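Local coordinates for Pbp related beta-lactamase (Pyrococcus abyssi, PDB 2QMI), which probably hydrolyses peptides as a self-compartmentalizing, octameric serine peptidase related to penicillin-binding proteins and beta-lactamases, at residues K261-I264 and E265-E268; I69-L72 and V73-G77. All coordinates share one frame; numbering follows the deposited sequence.

How the interactions relate
Helices 261-267 and 61-74 pack against each other in the beta-lactamase-like part of the chain, so interactions 1 and 2, whose centres lie 13 Å apart, share one interface. Met70 of interaction 2 fits between two residues of interaction 1: its SD lies 3.8 Å from Tyr263 CD1, and its CG 3.7 Å from Met267 SD. Beyond it, Tyr263 OH packs 3.5 Å from Glu74 CA. The side chain of Lys266 lies about 9 Å from a bound lutetium ion and that of Val73 about 12 Å from one; the metal probably comes from an added lutetium complex. Helix 61-74 starts at an SxxK-type pattern, consistent with a family active site there; interaction 2 lies at its far end.

Interaction 1: K261-I264 and E265-E268; sequences KEYI and EKME
Lys266 places its ammonium group over the ring of Tyr263, three residues back. NZ sits 4.3 Å from the ring centroid and 20° off the normal, a cation-pi contact displaced toward the rim. The lysine chain is extended as far as CE, and the bend at its last torsion (chi4 59°) turns NZ over the face. A water gives that nitrogen a further partner: it accepts from NZ at 3.1 Å and donates to Glu262 O at 2.8 Å, tying the side chain to the backbone. This belongs to the short helix 261-267 of the beta-lactamase-like fold, which packs on helices 61-74 and 241-252. Its regular i to i+4 bonds include Glu265 N to Lys261 O, Met267 N to Tyr263 O (3.1 Å) and Glu268 N to Ile264 O (3.2 Å). Lys266 N instead divides itself between two weak bonds, to Tyr263 O at 2.8 Å and Glu262 O at 3.4 Å. On the outer side, Lys261 NZ makes a salt bridge of 2.6 Å to the syn lone pair of Glu262 OE2. Glu268 lies alongside Ile264, with its OE1 salt-bridged to Arg254 and its OE2 hydrogen-bonded to Tyr315 OH.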
# COMPACT_ATOMS: atom_id res chain seq x y z
N LYS A 261 -8.19 -45.98 -47.86
CA LYS A 261 -9.10 -44.84 -47.92
C LYS A 261 -10.37 -45.05 -47.13
O LYS A 261 -10.98 -44.10 -46.63
CB LYS A 261 -9.43 -44.53 -49.38
CG LYS A 261 -9.87 -45.76 -50.18
CD LYS A 261 -9.90 -45.45 -51.67
CE LYS A 261 -9.93 -46.74 -52.50
NZ LYS A 261 -11.14 -47.56 -52.20
N GLU A 262 -10.80 -46.31 -47.02
CA GLU A 262 -12.01 -46.63 -46.28
C GLU A 262 -11.84 -46.18 -44.83
O GLU A 262 -12.81 -45.81 -44.17
CB GLU A 262 -12.29 -48.13 -46.32
CG GLU A 262 -12.72 -48.68 -47.69
CD GLU A 262 -11.75 -48.33 -48.82
OE1 GLU A 262 -10.52 -48.45 -48.64
OE2 GLU A 262 -12.24 -47.95 -49.91
N TYR A 263 -10.61 -46.20 -44.33
CA TYR A 263 -10.35 -45.80 -42.95
C TYR A 263 -10.31 -44.29 -42.79
O TYR A 263 -10.86 -43.75 -41.81
CB TYR A 263 -9.05 -46.45 -42.46
CG TYR A 263 -9.27 -47.92 -42.18
CD1 TYR A 263 -9.85 -48.33 -40.98
CD2 TYR A 263 -9.02 -48.89 -43.17
CE1 TYR A 263 -10.19 -49.66 -40.77
CE2 TYR A 263 -9.36 -50.22 -42.96
CZ TYR A 263 -9.95 -50.60 -41.76
OH TYR A 263 -10.31 -51.91 -41.54
N ILE A 264 -9.68 -43.60 -43.74
CA ILE A 264 -9.62 -42.15 -43.68
C ILE A 264 -11.05 -41.61 -43.61
O ILE A 264 -11.34 -40.65 -42.88
CB ILE A 264 -8.91 -41.56 -44.91
CG1 ILE A 264 -7.45 -42.00 -44.92
CG2 ILE A 264 -9.00 -40.04 -44.90
CD1 ILE A 264 -6.61 -41.38 -46.02
N GLU A 265 -11.96 -42.25 -44.34
CA GLU A 265 -13.35 -41.85 -44.35
C GLU A 265 -14.03 -42.12 -43.02
O GLU A 265 -14.99 -41.44 -42.65
CB GLU A 265 -14.09 -42.56 -45.48
CG GLU A 265 -13.91 -41.86 -46.81
CD GLU A 265 -14.32 -42.73 -47.97
OE1 GLU A 265 -15.40 -43.38 -47.88
OE2 GLU A 265 -13.57 -42.75 -48.98
N LYS A 266 -13.54 -43.12 -42.30
CA LYS A 266 -14.11 -43.43 -41.00
C LYS A 266 -13.79 -42.29 -40.05
O LYS A 266 -14.62 -41.87 -39.25
CB LYS A 266 -13.52 -44.74 -40.45
CG LYS A 266 -14.13 -46.01 -41.04
CD LYS A 266 -13.74 -47.24 -40.22
CE LYS A 266 -14.33 -48.51 -40.82
NZ LYS A 266 -13.88 -48.72 -42.23
N MET A 267 -12.57 -41.77 -40.16
CA MET A 267 -12.11 -40.68 -39.31
C MET A 267 -12.83 -39.36 -39.58
O MET A 267 -12.98 -38.54 -38.68
CB MET A 267 -10.60 -40.48 -39.48
CG MET A 267 -9.77 -41.69 -39.05
SD MET A 267 -8.00 -41.48 -39.37
CE MET A 267 -7.61 -40.16 -38.22
N GLU A 268 -13.27 -39.18 -40.83
CA GLU A 268 -13.96 -37.95 -41.24
C GLU A 268 -15.48 -38.05 -41.08
O GLU A 268 -16.20 -37.17 -41.54
CB GLU A 268 -13.63 -37.62 -42.70
CG GLU A 268 -12.14 -37.49 -43.00
CD GLU A 268 -11.86 -37.19 -44.47
OE1 GLU A 268 -12.82 -37.20 -45.28
OE2 GLU A 268 -10.68 -36.95 -44.81
O HOH W 1 -15.41 -46.80 -44.04

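Interaction 2: I69-L72 and V73-G77; sequences IMKL and VEEGG
Lys71 and Glu75 are joined by a salt bridge one helical turn apart, at the C-terminal end of helix 61-74, where the chain leaves the helix through a Schellman-type turn. The electrostatic part is this pair. Lys71 NZ donates to Glu75 OE2 at 2.7 Å, on the syn lone pair of the carboxylate. The carboxylate of Glu75 comes across the lysine chain at a slant, and the same oxygen also lies 3.5 Å from Lys71 CG, so it rests against the aliphatic stem as well as the ammonium. In Lys71, CG stands anti to the backbone N (chi1 -164°), which sends the chain toward the helix end, and a final bend at chi4 brings NZ to the carboxylate.

Backbone bonds form the second group. Glu74 N donates to Met70 O at 2.9 Å with a nearly straight N-H...O angle of 163°, and Glu75 N to Lys71 O, also at 2.9 Å. Gly76, with phi of 77°, then reverses the handedness of the backbone, and its N reaches Val73 O. The outer bond expected of a Schellman motif, Gly77 N to Leu72 O, is weak and modelled unusually short, so its exact geometry is doubtful.

Apolar contact is lighter. Ile69 CG2 meets Val73 CG2 at 4.1 Å, while Ile69 also packs on Leu168 and Ile172 of helix 162-176, and Leu72 on Tyr183 of helix 180-189. On the side of the helix that meets helix 261-267, Glu74 has its polar end engaged outside these two segments: OE2 is hydrogen-bonded to Ser260 OG.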
# COMPACT_ATOMS: atom_id res chain seq x y z
N ILE A 69 -4.55 -46.04 -34.52
CA ILE A 69 -5.62 -46.96 -34.17
C ILE A 69 -6.25 -47.56 -35.43
O ILE A 69 -6.57 -48.74 -35.45
CB ILE A 69 -6.73 -46.25 -33.35
CG1 ILE A 69 -6.20 -45.90 -31.96
CG2 ILE A 69 -7.96 -47.14 -33.26
CD1 ILE A 69 -5.90 -47.09 -31.05
N MET A 70 -6.44 -46.73 -36.46
CA MET A 70 -7.04 -47.21 -37.71
C MET A 70 -6.14 -48.26 -38.34
O MET A 70 -6.61 -49.27 -38.86
CB MET A 70 -7.23 -46.06 -38.71
CG MET A 70 -8.26 -45.01 -38.32
SD MET A 70 -9.98 -45.62 -38.26
CE MET A 70 -10.13 -45.99 -36.52
N LYS A 71 -4.83 -48.02 -38.30
CA LYS A 71 -3.86 -48.93 -38.87
C LYS A 71 -3.94 -50.30 -38.20
O LYS A 71 -4.14 -51.32 -38.87
CB LYS A 71 -2.45 -48.36 -38.72
CG LYS A 71 -1.42 -49.05 -39.61
CD LYS A 71 -0.14 -48.23 -39.68
CE LYS A 71 0.88 -48.89 -40.60
NZ LYS A 71 1.21 -50.26 -40.12
N LEU A 72 -3.82 -50.31 -36.88
CA LEU A 72 -3.87 -51.55 -36.12
C LEU A 72 -5.19 -52.29 -36.34
O LEU A 72 -5.22 -53.52 -36.30
CB LEU A 72 -3.67 -51.25 -34.63
CG LEU A 72 -2.31 -50.64 -34.27
CD1 LEU A 72 -2.31 -50.21 -32.81
CD2 LEU A 72 -1.20 -51.65 -34.54
N VAL A 73 -6.27 -51.55 -36.58
CA VAL A 73 -7.57 -52.18 -36.82
C VAL A 73 -7.57 -52.84 -38.20
O VAL A 73 -8.00 -53.98 -38.38
CB VAL A 73 -8.71 -51.14 -36.75
CG1 VAL A 73 -10.05 -51.79 -37.08
CG2 VAL A 73 -8.75 -50.53 -35.36
N GLU A 74 -7.07 -52.10 -39.18
CA GLU A 74 -6.98 -52.60 -40.54
C GLU A 74 -6.09 -53.83 -40.63
O GLU A 74 -6.29 -54.68 -41.49
CB GLU A 74 -6.42 -51.51 -41.45
CG GLU A 74 -5.92 -52.01 -42.76
CD GLU A 74 -5.96 -50.94 -43.82
OE1 GLU A 74 -5.51 -49.81 -43.54
OE2 GLU A 74 -6.43 -51.24 -44.94
N GLU A 75 -5.12 -53.93 -39.73
CA GLU A 75 -4.21 -55.07 -39.73
C GLU A 75 -4.71 -56.17 -38.79
O GLU A 75 -4.00 -57.14 -38.51
CB GLU A 75 -2.80 -54.60 -39.33
CG GLU A 75 -2.02 -53.99 -40.50
CD GLU A 75 -0.84 -53.14 -40.06
OE1 GLU A 75 -0.26 -53.41 -38.98
OE2 GLU A 75 -0.47 -52.20 -40.80
N GLY A 76 -5.94 -56.01 -38.31
CA GLY A 76 -6.52 -57.00 -37.42
C GLY A 76 -6.03 -56.94 -35.99
O GLY A 76 -6.43 -57.76 -35.17
N GLY A 77 -5.18 -55.97 -35.68
CA GLY A 77 -4.65 -55.82 -34.34
C GLY A 77 -5.72 -55.77 -33.27
O GLY A 77 -5.49 -56.17 -32.13